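Local coordinates for rhusiopathiae surface protein B (Erysipelothrix rhusiopathiae, PDB 3V10) that probably binds collagen as a cell-wall adhesin, of which this chain is the collagen-binding part, built from two Ig-like domains of the DEv-IgG type, at residues A[12-16]-A[144-149]; A[63-68]-A[92-96]; A[194-198]-A[252-257]. One frame throughout, in Å; residues are numbered along the deposited sequence.

Contact 1. Residues A[12-16]-A[144-149]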
# COMPACT_ATOMS: atom_id res chain seq x y z
N GLN A 12 -6.03 16.86 -17.17
CA GLN A 12 -6.63 16.51 -15.89
C GLN A 12 -5.57 16.21 -14.84
O GLN A 12 -4.50 15.67 -15.17
CB GLN A 12 -7.54 15.28 -16.05
CG GLN A 12 -8.79 15.54 -16.89
CD GLN A 12 -9.64 14.30 -17.09
OE1 GLN A 12 -9.28 13.20 -16.65
NE2 GLN A 12 -10.78 14.46 -17.75
N PHE A 13 -5.86 16.55 -13.59
CA PHE A 13 -4.92 16.30 -12.50
C PHE A 13 -5.65 16.28 -11.17
O PHE A 13 -6.35 17.23 -10.82
CB PHE A 13 -3.83 17.37 -12.49
CG PHE A 13 -2.89 17.25 -11.33
CD1 PHE A 13 -2.31 16.03 -11.01
CD2 PHE A 13 -2.59 18.36 -10.54
CE1 PHE A 13 -1.45 15.91 -9.92
CE2 PHE A 13 -1.72 18.25 -9.44
CZ PHE A 13 -1.16 17.02 -9.14
N ASP A 14 -5.47 15.20 -10.41
CA ASP A 14 -6.12 15.08 -9.12
C ASP A 14 -5.36 14.19 -8.15
O ASP A 14 -4.70 13.23 -8.56
CB ASP A 14 -7.54 14.54 -9.31
CG ASP A 14 -8.41 14.73 -8.09
OD1 ASP A 14 -8.34 15.82 -7.48
OD2 ASP A 14 -9.16 13.80 -7.75
N VAL A 15 -5.43 14.52 -6.86
CA VAL A 15 -4.75 13.75 -5.83
C VAL A 15 -5.72 13.16 -4.82
O VAL A 15 -6.63 13.84 -4.34
CB VAL A 15 -3.74 14.63 -5.05
CG1 VAL A 15 -2.98 13.78 -4.04
CG2 VAL A 15 -2.79 15.31 -6.01
N ASN A 16 -5.52 11.89 -4.49
CA ASN A 16 -6.37 11.19 -3.54
C ASN A 16 -5.50 10.31 -2.64
O ASN A 16 -4.47 9.79 -3.06
CB ASN A 16 -7.39 10.32 -4.28
CG ASN A 16 -8.45 11.14 -5.00
OD1 ASN A 16 -9.33 11.74 -4.37
ND2 ASN A 16 -8.37 11.19 -6.33
N LEU A 144 0.17 23.16 -14.73
CA LEU A 144 -0.90 22.85 -13.80
C LEU A 144 -0.83 23.62 -12.49
O LEU A 144 0.26 23.95 -12.01
CB LEU A 144 -0.91 21.35 -13.48
CG LEU A 144 -1.01 20.40 -14.68
CD1 LEU A 144 -0.91 18.97 -14.19
CD2 LEU A 144 -2.32 20.64 -15.42
N ASP A 145 -2.00 23.89 -11.92
CA ASP A 145 -2.06 24.57 -10.63
C ASP A 145 -1.74 23.50 -9.58
O ASP A 145 -2.11 22.34 -9.74
CB ASP A 145 -3.47 25.12 -10.37
CG ASP A 145 -3.88 26.19 -11.37
OD1 ASP A 145 -3.00 26.96 -11.82
OD2 ASP A 145 -5.08 26.27 -11.69
N LYS A 146 -1.05 23.89 -8.53
CA LYS A 146 -0.71 22.94 -7.48
C LYS A 146 -1.92 22.59 -6.63
O LYS A 146 -2.83 23.41 -6.46
CB LYS A 146 0.39 23.51 -6.58
CG LYS A 146 1.69 23.81 -7.28
CD LYS A 146 2.73 24.33 -6.30
CE LYS A 146 4.03 24.72 -7.00
NZ LYS A 146 5.06 25.19 -6.02
N GLN A 147 -1.94 21.37 -6.12
CA GLN A 147 -3.02 20.93 -5.25
C GLN A 147 -2.36 20.59 -3.92
O GLN A 147 -1.26 20.04 -3.89
CB GLN A 147 -3.72 19.70 -5.84
CG GLN A 147 -4.67 20.06 -6.98
CD GLN A 147 -5.48 18.88 -7.46
OE1 GLN A 147 -5.97 18.08 -6.66
NE2 GLN A 147 -5.64 18.76 -8.77
N MET A 148 -3.01 20.95 -2.82
CA MET A 148 -2.43 20.72 -1.50
C MET A 148 -2.53 19.28 -1.01
O MET A 148 -3.52 18.59 -1.21
CB MET A 148 -3.07 21.64 -0.45
CG MET A 148 -2.66 21.34 1.01
SD MET A 148 -0.99 21.86 1.53
CE MET A 148 -0.00 20.87 0.59
N ILE A 149 -1.46 18.85 -0.36
CA ILE A 149 -1.36 17.54 0.24
C ILE A 149 -0.93 17.81 1.67
O ILE A 149 0.08 18.49 1.91
CB ILE A 149 -0.31 16.65 -0.46
CG1 ILE A 149 -0.83 16.20 -1.83
CG2 ILE A 149 0.04 15.45 0.42
CD1 ILE A 149 0.11 15.28 -2.59
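The loop 144-149 is extended, its end-to-end direction within 3° of that of residues 13-15, but too far off for backbone pairing: the CA atoms of Val15 and Gln147 are 7.4 Å apart, so side chains bridge the gap. Leu144 comes first, its CD1 3.7 Å from CB of Phe13. At Asp145 the backbone O lies 4.1 Å from Phe13 CD2, at the edge of the ring. Gln147 then reaches across, its NE2 donating a 2.7 Å hydrogen bond to O of Phe13. Ile149 finishes the contact, its CD1 packing 3.7 Å from CG1 of buried Val15. The segment also has backbone hydrogen bonds between Gln147 and Thr137 and between Ile149 and Leu135. Strand 10-16 pairs antiparallel with strand 28-35, whose Phe30 touches Phe13, Val15 and Ile149. In this first domain, then, an extended segment lies along the strand pair through side chains, without joining the sheet, and shares its apolar side.

Contact 2. Residues A[63-68]-A[92-96]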
# COMPACT_ATOMS: atom_id res chain seq x y z
N LEU A 63 7.63 11.64 -0.90
CA LEU A 63 6.73 10.70 -1.56
C LEU A 63 7.55 10.03 -2.64
O LEU A 63 8.37 10.67 -3.29
CB LEU A 63 5.53 11.42 -2.19
CG LEU A 63 4.33 11.62 -1.27
CD1 LEU A 63 4.72 12.55 -0.12
CD2 LEU A 63 3.17 12.21 -2.06
N ARG A 64 7.33 8.73 -2.83
CA ARG A 64 8.08 7.99 -3.84
C ARG A 64 7.23 6.85 -4.40
O ARG A 64 6.20 6.48 -3.83
CB ARG A 64 9.37 7.42 -3.23
CG ARG A 64 9.16 6.32 -2.20
CD ARG A 64 10.48 5.66 -1.84
NE ARG A 64 10.30 4.40 -1.12
CZ ARG A 64 9.77 4.31 0.10
NH1 ARG A 64 9.64 3.13 0.68
NH2 ARG A 64 9.36 5.40 0.73
N SER A 65 7.67 6.31 -5.53
CA SER A 65 6.97 5.19 -6.15
C SER A 65 7.15 3.97 -5.25
O SER A 65 8.09 3.91 -4.46
CB SER A 65 7.55 4.91 -7.54
OG SER A 65 7.15 3.64 -8.03
N LEU A 66 6.24 3.00 -5.34
CA LEU A 66 6.35 1.78 -4.54
C LEU A 66 7.35 0.83 -5.19
O LEU A 66 7.79 -0.15 -4.57
CB LEU A 66 5.01 1.06 -4.44
CG LEU A 66 3.94 1.53 -3.47
CD1 LEU A 66 3.57 2.99 -3.73
CD2 LEU A 66 2.71 0.63 -3.63
N ARG A 67 7.69 1.11 -6.44
CA ARG A 67 8.60 0.27 -7.21
C ARG A 67 10.08 0.53 -6.94
O ARG A 67 10.46 1.60 -6.45
CB ARG A 67 8.33 0.45 -8.71
CG ARG A 67 6.86 0.31 -9.13
CD ARG A 67 6.30 -1.07 -8.79
NE ARG A 67 7.09 -2.15 -9.37
CZ ARG A 67 7.06 -2.50 -10.65
NH1 ARG A 67 6.27 -1.87 -11.50
NH2 ARG A 67 7.83 -3.50 -11.08
N ALA A 68 10.91 -0.45 -7.26
CA ALA A 68 12.36 -0.31 -7.10
C ALA A 68 12.82 0.71 -8.14
O ALA A 68 12.19 0.86 -9.19
CB ALA A 68 13.05 -1.64 -7.34
N PHE A 92 9.95 4.04 -13.18
CA PHE A 92 9.79 4.53 -11.82
C PHE A 92 11.17 4.68 -11.17
O PHE A 92 11.88 3.70 -10.97
CB PHE A 92 8.92 3.55 -11.03
CG PHE A 92 7.57 3.32 -11.65
CD1 PHE A 92 6.48 4.11 -11.31
CD2 PHE A 92 7.41 2.34 -12.63
CE1 PHE A 92 5.25 3.94 -11.95
CE2 PHE A 92 6.18 2.16 -13.26
CZ PHE A 92 5.10 2.97 -12.92
N ASN A 93 11.52 5.92 -10.85
CA ASN A 93 12.82 6.24 -10.25
C ASN A 93 12.65 6.99 -8.92
O ASN A 93 12.99 8.17 -8.83
CB ASN A 93 13.65 7.08 -11.22
CG ASN A 93 13.96 6.35 -12.52
OD1 ASN A 93 13.91 6.93 -13.60
ND2 ASN A 93 14.30 5.07 -12.41
N GLY A 94 12.13 6.29 -7.91
CA GLY A 94 11.93 6.92 -6.61
C GLY A 94 10.85 7.98 -6.65
O GLY A 94 9.68 7.69 -6.91
N SER A 95 11.24 9.22 -6.39
CA SER A 95 10.30 10.34 -6.42
C SER A 95 10.14 10.86 -7.85
O SER A 95 9.33 11.74 -8.12
CB SER A 95 10.79 11.48 -5.52
OG SER A 95 10.90 11.07 -4.16
N HIS A 96 10.93 10.30 -8.76
CA HIS A 96 10.88 10.71 -10.16
C HIS A 96 10.27 9.62 -11.04
O HIS A 96 10.70 8.48 -10.98
CB HIS A 96 12.29 11.01 -10.68
CG HIS A 96 12.96 12.15 -9.97
ND1 HIS A 96 12.64 13.47 -10.20
CD2 HIS A 96 13.96 12.16 -9.05
CE1 HIS A 96 13.40 14.24 -9.46
NE2 HIS A 96 14.21 13.48 -8.75
O HOH W 1 10.91 3.69 -8.15
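A water molecule sits within this contact and joins two backbones that do not meet directly there: it donates to O of Arg67 at 2.7 Å and accepts from N of Gly94 at 2.9 Å. Gly94 belongs to a type II' beta turn from Asn93 to His96, whose end residues bond to each other both ways, making a two-residue beta-hairpin of strands 85-93 and 96-101 in the first, Ig-like domain; its positive phi of 68° suits a residue without a side chain. The turn meets 63-65, with the CA atoms of Arg64 and Ser95 only 4.1 Å apart, and Phe92 just before it meets Ser65 and Arg67. The O of Gly94 accepts a 2.8 Å hydrogen bond from N of Ser65, and OG of Ser95 donates one of 2.7 Å to O of Leu63. As strand 61-65 gives way to loop, OG of Ser65 accepts from N of Arg67 at 3.0 Å, forming an ST turn. That bend brings Arg67 over Phe92: its CG lies 4.3 Å from the ring centroid, a CH-pi contact over the face, while Ser65 OG approaches CD1 of the same ring to 3.4 Å. The guanidinium of Arg64 turns away to a salt bridge with Asp122. Main-chain, hydroxyl and water bonds thus set the position of the bend, while Phe92 supplies the largest buried surface.

Contact 3. Residues A[194-198]-A[252-257]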
# COMPACT_ATOMS: atom_id res chain seq x y z
N VAL A 194 -5.12 -14.60 30.30
CA VAL A 194 -6.41 -15.06 29.79
C VAL A 194 -6.90 -16.30 30.52
O VAL A 194 -6.10 -17.13 30.95
CB VAL A 194 -6.35 -15.36 28.27
CG1 VAL A 194 -6.05 -14.08 27.50
CG2 VAL A 194 -5.29 -16.42 27.99
N GLN A 195 -8.21 -16.42 30.65
CA GLN A 195 -8.79 -17.55 31.37
C GLN A 195 -9.27 -18.71 30.50
O GLN A 195 -10.03 -19.56 30.96
CB GLN A 195 -9.93 -17.06 32.27
CG GLN A 195 -9.49 -16.06 33.32
CD GLN A 195 -8.41 -16.60 34.24
OE1 GLN A 195 -8.57 -17.66 34.84
NE2 GLN A 195 -7.30 -15.87 34.35
N SER A 196 -8.82 -18.76 29.24
CA SER A 196 -9.20 -19.85 28.34
C SER A 196 -8.26 -19.81 27.15
O SER A 196 -7.42 -18.91 27.04
CB SER A 196 -10.64 -19.69 27.85
OG SER A 196 -10.73 -18.75 26.78
N ASP A 197 -8.38 -20.78 26.25
CA ASP A 197 -7.55 -20.80 25.06
C ASP A 197 -7.97 -19.60 24.21
O ASP A 197 -9.06 -19.06 24.39
CB ASP A 197 -7.75 -22.09 24.25
CG ASP A 197 -7.46 -23.35 25.04
OD1 ASP A 197 -6.60 -23.34 25.95
OD2 ASP A 197 -8.09 -24.39 24.73
N VAL A 198 -7.10 -19.18 23.30
CA VAL A 198 -7.40 -18.06 22.43
C VAL A 198 -7.48 -18.57 21.00
O VAL A 198 -6.63 -19.34 20.56
CB VAL A 198 -6.30 -16.98 22.52
CG1 VAL A 198 -6.58 -15.85 21.55
CG2 VAL A 198 -6.22 -16.44 23.95
N PRO A 252 -3.28 -22.28 23.38
CA PRO A 252 -3.77 -22.80 24.66
C PRO A 252 -3.61 -21.78 25.78
O PRO A 252 -2.66 -21.00 25.78
CB PRO A 252 -2.89 -24.03 24.89
CG PRO A 252 -2.59 -24.49 23.50
CD PRO A 252 -2.30 -23.20 22.78
N LYS A 253 -4.53 -21.79 26.74
CA LYS A 253 -4.51 -20.87 27.87
C LYS A 253 -3.14 -20.64 28.53
O LYS A 253 -2.74 -19.49 28.73
CB LYS A 253 -5.54 -21.34 28.91
CG LYS A 253 -5.60 -20.49 30.16
CD LYS A 253 -6.56 -21.08 31.18
CE LYS A 253 -6.62 -20.26 32.46
NZ LYS A 253 -7.49 -20.92 33.48
N GLU A 254 -2.41 -21.71 28.87
CA GLU A 254 -1.09 -21.60 29.53
C GLU A 254 -0.02 -20.95 28.65
O GLU A 254 0.92 -20.34 29.15
CB GLU A 254 -0.52 -22.97 30.02
CG GLU A 254 -1.47 -24.19 30.10
CD GLU A 254 -2.61 -24.01 31.10
OE1 GLU A 254 -2.53 -23.07 31.92
OE2 GLU A 254 -3.59 -24.79 31.07
N LYS A 255 -0.14 -21.11 27.34
CA LYS A 255 0.83 -20.54 26.41
C LYS A 255 0.53 -19.08 26.08
O LYS A 255 1.43 -18.29 25.81
CB LYS A 255 0.88 -21.37 25.12
CG LYS A 255 1.47 -22.76 25.31
CD LYS A 255 2.88 -22.70 25.91
CE LYS A 255 3.51 -24.09 25.98
NZ LYS A 255 2.67 -25.04 26.75
N ALA A 256 -0.75 -18.71 26.12
CA ALA A 256 -1.17 -17.35 25.83
C ALA A 256 -0.93 -16.43 27.01
O ALA A 256 -0.69 -15.23 26.84
CB ALA A 256 -2.65 -17.34 25.45
N ALA A 257 -0.96 -17.00 28.21
CA ALA A 257 -0.76 -16.24 29.44
C ALA A 257 0.43 -15.28 29.43
O ALA A 257 1.57 -15.67 29.18
CB ALA A 257 -0.62 -17.19 30.63
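Residues 252-257 form one short helical turn, 253-256, with Pro252 at the N-cap position and Ala257 the first residue to leave helical geometry. Backbone bonds inside it run from N of Lys255 and N of Ala256 to O of Pro252, both 3.0 Å, and from N of Ala257 to O of Lys253, 3.1 Å. The turn links strand 246-251 to strand 260-269 in the collagen-binding domain, and this contact sets it against the irregular loop 194-198, which enters strand 198-204. The two come close at both ends of the turn: the CA atoms of Asp197 and Lys253 are 4.1 Å apart, those of Val194 and Ala257 5.8 Å. OD1 of Asp197 accepts a 2.7 Å hydrogen bond from N of Lys253, and also lies 3.2 Å from CA of Pro252. Lys253, its side chain fully extended, lies along the loop: CG is 3.5 Å from O of Val194, CB 3.6 Å from C of Ser196, and CE 3.6 Å from C of Gln195. CB of buried Ala256 packs 3.8 Å from CG2 of Val194 and 4.0 Å from CG2 of Val198. Ser196 OG donates to O of Asp197 at 2.9 Å and accepts from N of Lys286, on strand 276-286. Pro252 has no side-chain acceptor for the first amides of the turn; the carboxylate of Asp197, 56 residues before Lys253, takes the amide there. That polar link, the aliphatic chain of Lys253 along 194-196 and the small apolar patch at Ala256 together join turn to loop.

In the fold
From the N terminus, strand 10-16 opens the largest of the three loops, which contact 1 closes when the chain returns at 144-149. Contact 2 is nested inside it, about 18 Å away centre to centre and without touching it. Both reach the same mixed sheet: contact 1 ties the first strand to the segment before strand 150-153, contact 2 the end of strand 61-65 to the bend between strands 85-93 and 96-101. The chain then passes into the second, collagen-binding domain, where contact 3, in series with the others, closes a separate loop between 194-198 and 252-257. It lies about 51 Å from contact 1 and about 45 Å from contact 2, centre to centre, across the centre of the chain.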